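Local coordinates for protein putative glutathione S-transferase (Sinorhizobium meliloti, PDB 4MDC) that probably transfers glutathione to electrophilic substrates as a glutathione S-transferase, working as a homodimer, at residues B[221-226]-B[246-252]; B[135-140]-B[159-164]; B[34-38]-B[71-75]. All coordinates share one frame; numbering follows the deposited sequence. Where two conformers were deposited one is given.

Contact 1 of 3, residues B[221-226]-B[246-252]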
loop_
_atom_site.group_PDB
_atom_site.type_symbol
_atom_site.label_atom_id
_atom_site.label_comp_id
_atom_site.label_asym_id
_atom_site.label_seq_id
_atom_site.Cartn_x
_atom_site.Cartn_y
_atom_site.Cartn_z
ATOM N N TYR B 221 7.599 -16.077 16.584
ATOM C CA TYR B 221 7.319 -16.817 15.361
ATOM C C TYR B 221 6.966 -18.282 15.615
ATOM O O TYR B 221 6.106 -18.862 14.943
ATOM C CB TYR B 221 8.473 -16.722 14.383
ATOM C CG TYR B 221 8.207 -17.389 13.059
ATOM C CD1 TYR B 221 7.193 -16.957 12.208
ATOM C CD2 TYR B 221 8.977 -18.484 12.644
ATOM C CE1 TYR B 221 6.969 -17.565 10.969
ATOM C CE2 TYR B 221 8.726 -19.095 11.422
ATOM C CZ TYR B 221 7.703 -18.646 10.607
ATOM O OH TYR B 221 7.481 -19.218 9.370
ATOM N N GLN B 222 7.598 -18.855 16.615
ATOM C CA GLN B 222 7.274 -20.210 17.008
ATOM C C GLN B 222 5.802 -20.323 17.403
ATOM O O GLN B 222 5.160 -21.305 17.046
ATOM C CB GLN B 222 8.219 -20.689 18.116
ATOM C CG GLN B 222 8.419 -22.180 18.118
ATOM C CD GLN B 222 7.332 -22.814 18.923
ATOM O OE1 GLN B 222 6.664 -22.123 19.733
ATOM N NE2 GLN B 222 7.112 -24.102 18.720
ATOM N N ARG B 223 5.249 -19.310 18.063
ATOM C CA ARG B 223 3.836 -19.269 18.361
ATOM C C ARG B 223 2.988 -19.170 17.118
ATOM O O ARG B 223 1.974 -19.868 17.036
ATOM C CB ARG B 223 3.426 -18.086 19.267
ATOM C CG ARG B 223 3.800 -18.191 20.737
ATOM C CD ARG B 223 3.255 -16.940 21.464
ATOM N NE ARG B 223 4.295 -15.931 21.658
ATOM C CZ ARG B 223 4.123 -14.615 21.537
ATOM N NH1 ARG B 223 2.931 -14.076 21.129
ATOM N NH2 ARG B 223 5.151 -13.813 21.780
ATOM N N LEU B 224 3.324 -18.307 16.172
ATOM C CA LEU B 224 2.517 -18.225 14.949
ATOM C C LEU B 224 2.614 -19.515 14.085
ATOM O O LEU B 224 1.597 -20.019 13.587
ATOM C CB LEU B 224 2.934 -17.080 14.089
ATOM C CG LEU B 224 2.260 -15.724 14.393
ATOM C CD1 LEU B 224 0.785 -15.722 13.998
ATOM C CD2 LEU B 224 2.394 -15.341 15.862
ATOM N N LYS B 225 3.834 -19.992 13.889
ATOM C CA LYS B 225 4.033 -21.140 12.997
ATOM C C LYS B 225 3.402 -22.413 13.509
ATOM O O LYS B 225 3.186 -23.351 12.722
ATOM C CB LYS B 225 5.525 -21.330 12.602
ATOM C CG LYS B 225 6.347 -22.290 13.422
ATOM C CD LYS B 225 7.826 -22.279 13.024
ATOM C CE LYS B 225 8.059 -23.069 11.749
ATOM N NZ LYS B 225 9.477 -23.505 11.637
ATOM N N SER B 226 3.114 -22.461 14.807
ATOM C CA SER B 226 2.437 -23.629 15.406
ATOM C C SER B 226 0.924 -23.591 15.317
ATOM O O SER B 226 0.269 -24.548 15.669
ATOM C CB SER B 226 2.850 -23.850 16.851
ATOM O OG SER B 226 2.471 -22.776 17.669
ATOM N N HIS B 246 15.065 -26.575 8.568
ATOM C CA HIS B 246 14.210 -26.292 9.729
ATOM C C HIS B 246 12.845 -25.664 9.382
ATOM O O HIS B 246 12.037 -25.369 10.284
ATOM C CB HIS B 246 14.913 -25.354 10.718
ATOM C CG HIS B 246 15.091 -23.955 10.205
ATOM N ND1 HIS B 246 16.293 -23.498 9.712
ATOM C CD2 HIS B 246 14.237 -22.895 10.144
ATOM C CE1 HIS B 246 16.174 -22.228 9.350
ATOM N NE2 HIS B 246 14.934 -21.844 9.592
ATOM N N TYR B 247 12.589 -25.463 8.091
ATOM C CA TYR B 247 11.406 -24.682 7.677
ATOM C C TYR B 247 10.092 -25.138 8.297
ATOM O O TYR B 247 9.294 -24.328 8.797
ATOM C CB TYR B 247 11.279 -24.678 6.145
ATOM C CG TYR B 247 10.015 -23.995 5.654
ATOM C CD1 TYR B 247 9.811 -22.622 5.834
ATOM C CD2 TYR B 247 9.008 -24.738 5.078
ATOM C CE1 TYR B 247 8.623 -22.033 5.428
ATOM C CE2 TYR B 247 7.848 -24.158 4.602
ATOM C CZ TYR B 247 7.644 -22.788 4.821
ATOM O OH TYR B 247 6.481 -22.298 4.358
ATOM N N ALA B 248 9.828 -26.452 8.221
ATOM C CA ALA B 248 8.587 -26.996 8.713
ATOM C C ALA B 248 8.640 -27.416 10.184
ATOM O O ALA B 248 7.645 -27.897 10.709
ATOM C CB ALA B 248 8.137 -28.171 7.846
ATOM N N ASP B 249 9.786 -27.277 10.837
ATOM C CA ASP B 249 10.021 -27.802 12.206
ATOM C C ASP B 249 9.408 -26.862 13.246
ATOM O O ASP B 249 9.717 -25.658 13.240
ATOM C CB ASP B 249 11.530 -27.917 12.390
ATOM C CG ASP B 249 11.956 -28.721 13.619
ATOM O OD1 ASP B 249 11.104 -29.037 14.475
ATOM O OD2 ASP B 249 13.184 -29.021 13.711
ATOM N N LEU B 250 8.485 -27.367 14.065
ATOM C CA LEU B 250 7.863 -26.524 15.098
ATOM C C LEU B 250 8.826 -26.280 16.236
ATOM O O LEU B 250 8.796 -25.214 16.853
ATOM C CB LEU B 250 6.564 -27.121 15.638
ATOM C CG LEU B 250 5.490 -27.375 14.581
ATOM C CD1 LEU B 250 4.166 -27.775 15.227
ATOM C CD2 LEU B 250 5.275 -26.204 13.665
ATOM N N ASP B 251 9.713 -27.238 16.480
ATOM C CA ASP B 251 10.720 -27.093 17.536
ATOM C C ASP B 251 12.105 -26.604 17.054
ATOM O O ASP B 251 13.064 -26.885 17.749
ATOM C CB ASP B 251 10.973 -28.427 18.259
ATOM C CG ASP B 251 9.750 -29.382 18.273
ATOM O OD1 ASP B 251 8.670 -28.945 18.713
ATOM O OD2 ASP B 251 9.878 -30.572 17.850
ATOM N N PHE B 252 12.220 -25.925 15.898
ATOM C CA PHE B 252 13.526 -25.312 15.415
ATOM C C PHE B 252 14.216 -24.432 16.437
ATOM O O PHE B 252 13.652 -24.105 17.476
ATOM C CB PHE B 252 13.402 -24.475 14.100
ATOM C CG PHE B 252 12.813 -23.062 14.272
ATOM C CD1 PHE B 252 11.499 -22.884 14.730
ATOM C CD2 PHE B 252 13.570 -21.906 13.964
ATOM C CE1 PHE B 252 10.952 -21.596 14.884
ATOM C CE2 PHE B 252 13.004 -20.609 14.094
ATOM C CZ PHE B 252 11.701 -20.458 14.572
ATOM O OXT PHE B 252 15.355 -24.008 16.170
HETATM O O HOH W 1 9.085 -21.231 8.892
#

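Contact 2 of 3, residues B[135-140]-B[159-164]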
loop_
_atom_site.group_PDB
_atom_site.type_symbol
_atom_site.label_atom_id
_atom_site.label_comp_id
_atom_site.label_asym_id
_atom_site.label_seq_id
_atom_site.Cartn_x
_atom_site.Cartn_y
_atom_site.Cartn_z
ATOM N N PRO B 135 12.451 -7.886 -3.939
ATOM C CA PRO B 135 13.666 -8.067 -4.746
ATOM C C PRO B 135 14.427 -9.399 -4.523
ATOM O O PRO B 135 14.991 -9.973 -5.461
ATOM C CB PRO B 135 14.554 -6.877 -4.352
ATOM C CG PRO B 135 13.928 -6.249 -3.133
ATOM C CD PRO B 135 12.474 -6.652 -3.104
ATOM N N LEU B 136 14.405 -9.900 -3.301
ATOM C CA LEU B 136 15.111 -11.130 -2.988
ATOM C C LEU B 136 14.440 -12.321 -3.645
ATOM O O LEU B 136 15.110 -13.190 -4.253
ATOM C CB LEU B 136 15.146 -11.318 -1.486
ATOM C CG LEU B 136 16.091 -12.392 -0.997
ATOM C CD1 LEU B 136 16.725 -11.924 0.278
ATOM C CD2 LEU B 136 15.300 -13.681 -0.772
ATOM N N VAL B 137 13.115 -12.374 -3.538
ATOM C CA VAL B 137 12.339 -13.461 -4.199
ATOM C C VAL B 137 12.565 -13.413 -5.730
ATOM O O VAL B 137 12.689 -14.440 -6.425
ATOM C CB VAL B 137 10.851 -13.353 -3.803
ATOM C CG1 VAL B 137 9.975 -14.186 -4.716
ATOM C CG2 VAL B 137 10.654 -13.774 -2.348
ATOM N N ARG B 138 12.557 -12.219 -6.283
ATOM C CA ARG B 138 12.723 -12.103 -7.732
ATOM C C ARG B 138 14.069 -12.661 -8.167
ATOM O O ARG B 138 14.153 -13.422 -9.142
ATOM C CB ARG B 138 12.609 -10.652 -8.168
ATOM C CG ARG B 138 12.761 -10.467 -9.677
ATOM C CD ARG B 138 12.622 -9.025 -10.117
ATOM N NE ARG B 138 13.033 -8.895 -11.504
ATOM C CZ ARG B 138 12.266 -9.120 -12.566
ATOM N NH1 ARG B 138 10.999 -9.470 -12.430
ATOM N NH2 ARG B 138 12.778 -8.957 -13.788
ATOM N N GLU B 139 15.118 -12.329 -7.449
ATOM C CA GLU B 139 16.441 -12.813 -7.800
ATOM C C GLU B 139 16.621 -14.320 -7.560
ATOM O O GLU B 139 17.185 -15.013 -8.406
ATOM C CB GLU B 139 17.518 -12.074 -7.040
ATOM C CG GLU B 139 17.648 -10.609 -7.418
ATOM C CD GLU B 139 17.733 -10.373 -8.924
ATOM O OE1 GLU B 139 18.495 -11.092 -9.617
ATOM O OE2 GLU B 139 16.998 -9.511 -9.436
ATOM N N ARG B 140 16.094 -14.818 -6.442
ATOM C CA ARG B 140 16.251 -16.238 -6.076
ATOM C C ARG B 140 15.233 -17.204 -6.629
ATOM O O ARG B 140 15.516 -18.381 -6.780
ATOM C CB ARG B 140 16.296 -16.358 -4.563
ATOM C CG ARG B 140 17.502 -15.614 -4.066
ATOM C CD ARG B 140 18.038 -16.123 -2.755
ATOM N NE ARG B 140 18.250 -17.575 -2.807
ATOM C CZ ARG B 140 18.140 -18.406 -1.769
ATOM N NH1 ARG B 140 17.921 -17.952 -0.557
ATOM N NH2 ARG B 140 18.286 -19.709 -1.949
ATOM N N ILE B 159 21.745 -6.633 -6.118
ATOM C CA ILE B 159 20.391 -6.647 -5.545
ATOM C C ILE B 159 20.294 -7.622 -4.353
ATOM O O ILE B 159 19.719 -7.276 -3.317
ATOM C CB ILE B 159 19.338 -6.962 -6.612
ATOM C CG1 ILE B 159 19.298 -5.819 -7.622
ATOM C CG2 ILE B 159 17.964 -7.143 -5.960
ATOM C CD1 ILE B 159 18.537 -6.163 -8.893
ATOM N N LEU B 160 20.881 -8.818 -4.461
ATOM C CA LEU B 160 20.902 -9.728 -3.301
ATOM C C LEU B 160 21.534 -9.078 -2.101
ATOM O O LEU B 160 21.044 -9.193 -0.988
ATOM C CB LEU B 160 21.668 -11.029 -3.557
ATOM C CG LEU B 160 20.984 -12.046 -4.444
ATOM C CD1 LEU B 160 21.865 -13.270 -4.631
ATOM C CD2 LEU B 160 19.673 -12.441 -3.847
ATOM N N ARG B 161 22.674 -8.436 -2.311
ATOM C CA ARG B 161 23.382 -7.846 -1.191
ATOM C C ARG B 161 22.592 -6.746 -0.511
ATOM O O ARG B 161 22.566 -6.690 0.692
ATOM C CB ARG B 161 24.762 -7.368 -1.641
ATOM C CG ARG B 161 25.628 -6.796 -0.558
ATOM C CD ARG B 161 26.989 -6.578 -1.162
ATOM N NE ARG B 161 26.977 -5.561 -2.206
ATOM C CZ ARG B 161 27.257 -5.724 -3.511
ATOM N NH1 ARG B 161 27.590 -6.910 -4.038
ATOM N NH2 ARG B 161 27.202 -4.654 -4.308
ATOM N N THR B 162 21.997 -5.870 -1.302
ATOM C CA THR B 162 21.215 -4.759 -0.787
ATOM C C THR B 162 20.039 -5.319 0.017
ATOM O O THR B 162 19.807 -4.889 1.150
ATOM C CB THR B 162 20.734 -3.836 -1.920
ATOM O OG1 THR B 162 21.864 -3.317 -2.597
ATOM C CG2 THR B 162 19.961 -2.618 -1.372
ATOM N N SER B 163 19.293 -6.248 -0.581
ATOM C CA SER B 163 18.116 -6.793 0.082
ATOM C C SER B 163 18.459 -7.481 1.388
ATOM O O SER B 163 17.823 -7.277 2.399
ATOM C CB SER B 163 17.433 -7.811 -0.799
ATOM O OG SER B 163 17.136 -7.251 -2.025
ATOM N N ARG B 164 19.499 -8.306 1.359
ATOM C CA ARG B 164 19.995 -8.955 2.572
ATOM C C ARG B 164 20.431 -7.973 3.647
ATOM O O ARG B 164 20.205 -8.228 4.833
ATOM C CB ARG B 164 21.135 -9.927 2.263
ATOM C CG ARG B 164 20.606 -11.177 1.583
ATOM C CD ARG B 164 21.676 -12.060 0.983
ATOM N NE ARG B 164 21.040 -13.287 0.522
ATOM C CZ ARG B 164 21.564 -14.126 -0.347
ATOM N NH1 ARG B 164 22.753 -13.871 -0.899
ATOM N NH2 ARG B 164 20.893 -15.217 -0.639
#

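Contact 3 of 3, residues B[34-38]-B[71-75]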
loop_
_atom_site.group_PDB
_atom_site.type_symbol
_atom_site.label_atom_id
_atom_site.label_comp_id
_atom_site.label_asym_id
_atom_site.label_seq_id
_atom_site.Cartn_x
_atom_site.Cartn_y
_atom_site.Cartn_z
ATOM N N ALA B 34 1.942 -11.246 0.803
ATOM C CA ALA B 34 0.573 -10.740 0.782
ATOM C C ALA B 34 -0.419 -11.916 0.546
ATOM O O ALA B 34 -1.490 -11.958 1.138
ATOM C CB ALA B 34 0.399 -9.625 -0.263
ATOM N N SER B 35 -0.044 -12.874 -0.308
ATOM C CA SER B 35 -0.838 -14.013 -0.569
ATOM C C SER B 35 -0.968 -14.892 0.674
ATOM O O SER B 35 -2.040 -15.399 0.975
ATOM C CB SER B 35 -0.222 -14.876 -1.723
ATOM O OG SER B 35 -0.213 -14.233 -3.007
ATOM N N ARG B 36 0.155 -15.168 1.339
ATOM C CA ARG B 36 0.142 -15.965 2.534
ATOM C C ARG B 36 -0.661 -15.322 3.644
ATOM O O ARG B 36 -1.329 -16.017 4.389
ATOM C CB ARG B 36 1.575 -16.285 2.993
ATOM C CG ARG B 36 2.283 -17.268 2.082
ATOM C CD ARG B 36 3.595 -17.681 2.658
ATOM N NE ARG B 36 4.094 -18.873 1.934
ATOM C CZ ARG B 36 4.883 -19.771 2.456
ATOM N NH1 ARG B 36 5.368 -19.683 3.676
ATOM N NH2 ARG B 36 5.194 -20.854 1.712
ATOM N N PHE B 37 -0.601 -14.011 3.714
ATOM C CA PHE B 37 -1.353 -13.271 4.710
ATOM C C PHE B 37 -2.864 -13.509 4.529
ATOM O O PHE B 37 -3.564 -13.786 5.515
ATOM C CB PHE B 37 -1.015 -11.800 4.548
ATOM C CG PHE B 37 -1.932 -10.837 5.253
ATOM C CD1 PHE B 37 -1.963 -10.732 6.653
ATOM C CD2 PHE B 37 -2.735 -10.016 4.527
ATOM C CE1 PHE B 37 -2.770 -9.788 7.282
ATOM C CE2 PHE B 37 -3.535 -9.057 5.160
ATOM C CZ PHE B 37 -3.562 -8.945 6.546
ATOM N N VAL B 38 -3.334 -13.377 3.308
ATOM C CA VAL B 38 -4.731 -13.658 3.004
ATOM C C VAL B 38 -5.130 -15.093 3.270
ATOM O O VAL B 38 -6.151 -15.368 3.858
ATOM C CB VAL B 38 -5.069 -13.231 1.572
ATOM C CG1 VAL B 38 -6.476 -13.657 1.201
ATOM C CG2 VAL B 38 -4.990 -11.706 1.504
ATOM N N THR B 71 -0.907 -7.368 -9.474
ATOM C CA THR B 71 -0.522 -7.621 -8.094
ATOM C C THR B 71 -1.167 -8.968 -7.611
ATOM O O THR B 71 -2.170 -9.438 -8.197
ATOM C CB THR B 71 -0.980 -6.496 -7.165
ATOM O OG1 THR B 71 -2.356 -6.190 -7.390
ATOM C CG2 THR B 71 -0.153 -5.219 -7.393
ATOM N N LEU B 72 -0.618 -9.518 -6.535
ATOM C CA LEU B 72 -1.183 -10.673 -5.845
ATOM C C LEU B 72 -1.434 -10.385 -4.348
ATOM O O LEU B 72 -0.746 -9.590 -3.744
ATOM C CB LEU B 72 -0.239 -11.884 -5.983
ATOM C CG LEU B 72 -0.065 -12.423 -7.392
ATOM C CD1 LEU B 72 1.075 -13.430 -7.374
ATOM C CD2 LEU B 72 -1.335 -13.064 -7.901
ATOM N N PRO B 73 -2.371 -11.077 -3.730
ATOM C CA PRO B 73 -3.233 -12.027 -4.337
ATOM C C PRO B 73 -4.472 -11.347 -4.927
ATOM O O PRO B 73 -4.642 -10.149 -4.765
ATOM C CB PRO B 73 -3.642 -12.884 -3.175
ATOM C CG PRO B 73 -3.687 -11.983 -2.027
ATOM C CD PRO B 73 -2.623 -10.985 -2.274
ATOM N N VAL B 74 -5.296 -12.132 -5.605
ATOM C CA VAL B 74 -6.586 -11.642 -6.077
ATOM C C VAL B 74 -7.638 -12.626 -5.576
ATOM O O VAL B 74 -7.517 -13.828 -5.825
ATOM C CB VAL B 74 -6.650 -11.563 -7.603
ATOM C CG1 VAL B 74 -8.021 -11.123 -8.066
ATOM C CG2 VAL B 74 -5.573 -10.615 -8.112
ATOM N N TYR B 75 -8.694 -12.100 -4.942
ATOM C CA TYR B 75 -9.736 -12.947 -4.362
ATOM C C TYR B 75 -11.001 -12.753 -5.168
ATOM O O TYR B 75 -11.421 -11.637 -5.389
ATOM C CB TYR B 75 -9.980 -12.542 -2.926
ATOM C CG TYR B 75 -10.968 -13.305 -2.119
ATOM C CD1 TYR B 75 -10.691 -14.559 -1.599
ATOM C CD2 TYR B 75 -12.205 -12.776 -1.841
ATOM C CE1 TYR B 75 -11.623 -15.246 -0.831
ATOM C CE2 TYR B 75 -13.119 -13.462 -1.074
ATOM C CZ TYR B 75 -12.820 -14.665 -0.557
ATOM O OH TYR B 75 -13.768 -15.340 0.204
#

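Contact 1 of 3, residues B[221-226]-B[246-252]
Lys225 reaches from helix 215-225 into the C-terminal tail. Its CB lies against Tyr221 of the same helix, 4.0 Å above the plane of the Tyr221 ring and toward the rim; from CG onward the chain meets the tail. CG passes Leu250 CD2, Lys225 CD lies 3.7 Å from Phe252 CE1, and a bend at chi3 (-78°) swings the amine round to the tail's backbone. Lys225 NZ donates to Asp249 O at 2.7 Å and to Tyr247 O at 3.0 Å, in both cases from above the carbonyl plane, and makes an off-centre cation-pi contact with the Phe252 ring. Two type I turns, His246-Asp249 and Asp249-Phe252, fold the end of the chain back against the all-helical C-terminal domain of the glutathione transferase fold. With an alanine at this position, the carbonyls of Tyr247 and Asp249 would probably lose the amine they share, and a gap would open beside the Phe252 ring. Gln222 NE2 meets Leu250 O at 2.7 Å in a nearly straight bond (170°), the acceptor lying in its amide plane. A water accepts from Tyr221 OH at 2.6 Å and donates to Tyr247 O, while Phe252 CZ sits at the Tyr221 ring edge, 3.9 Å from Tyr221 CD2.

Contact 2 of 3, residues B[135-140]-B[159-164]
Pro135 and Ser163 meet where helix 111-145 packs on helix 157-165: Ser163 OG lies 3.5 Å from Pro135 CB and equally near its CG. The hydroxyl takes this place because OG stands anti to the carbonyl carbon (chi1 -55°), which also lets Ser163 OG donate to Ile159 O at 2.9 Å. That carbonyl therefore holds two donors, OG and the backbone N of Ser163, and the serine shows the proline ring an oxygen whose proton is used within its own helix.

Ile159 carries the next layer. Ile159 CG2 touches both Pro135 CB and Glu139 CG, each at 3.8 Å, while CD1 approaches Glu139 OE2. The glutamate side chain crosses the isoleucine at about a right angle; its other oxygen, OE1, pairs with Lys143 and the backbone N of Asp156. Leu160 CD2 fits against Glu139 CB and Arg140 CG, 3.9 Å from either, and also lies over the centre of the Arg164 guanidinium.

At the edge of the contact, where Arg164 is exposed, Arg140 bends at chi3 while Arg164 runs extended from CG to NE, and the two chains cross almost perpendicularly with guanidinium planes 58° apart. Arg140 NH1 and Arg164 NH2 come to 4.0 Å, yet both make salt bridges to Glu208 OE2, a shared carboxylate that probably offsets the proximity of their charges.

No hydrogen bond crosses between the segments, whose axes approach to 9.2 Å, with 146° between their N-to-C directions. This is roughly antiparallel helix packing through side chains, joining a long helix to a short later one within the helical C-terminal domain of a glutathione transferase.

Contact 3 of 3, residues B[34-38]-B[71-75]
Pro73 presses its ring against one side of helix 33-44, and three residues of the helix receive it. Pro73 CD lies 3.7 Å from Ala34 C and 3.9 Å from Ala34 CB. Next round the ring, Pro73 CG comes 3.8 Å from Val38 CG2. On the side of the serine, Pro73 CB is 3.7 Å from Ser35 OG. Val38 presents that methyl because its CG2 stands anti to the carbonyl carbon, with CG1 anti to the backbone N (chi1 174°). The backbones are correspondingly close, with Ser35 CA and Pro73 CA 4.9 Å apart. Leu26 of strand 25-28 touches both Pro73 and Val38, and Ile89 of helix 86-96 also packs on Val38, which puts this end of the contact in the buried interior.

Toward Leu72 the fit is sparser. Ala34 CB approaches Leu72 O at 3.7 Å, and Ser35 OG passes Leu72 CB at 3.8 Å. These are van der Waals approaches; Ser35 OG is hydrogen-bonded to Ser32 OG. Both Ala34 and Leu72 remain partly exposed, which marks this as the solvent side.

The peptide before Pro73 is cis, turning the chain just ahead of strand 74-76, where Val74 pairs with Tyr27 of the neighbouring strand. A cis-proline just before this strand, facing the first helix, is a hallmark of the thioredoxin-like N-terminal domain of glutathione transferases.

Overall arrangement
From the N terminus, contact 3 comes first: helix 33-44 meets the cis-proline segment 71-75, closing a loop that holds strand 50-53 and helix 61-66 within the N-terminal domain. Contact 2 follows, joining helix 111-145 to helix 157-165 across a shorter connection in the helical domain. Contact 1 closes last, bringing the tail back to helix 215-225 past helix 231-235. The three loops run in series; none nests in or crosses another. Contacts 1 and 3 nevertheless touch, through a probable hydrogen bond of 2.9 Å between Tyr247 OH and Arg36 NH1 that links tail and N-terminal domain. Contact 2 stands apart, its nearest atoms about 9 Å from contact 3 and about 11 Å from contact 1.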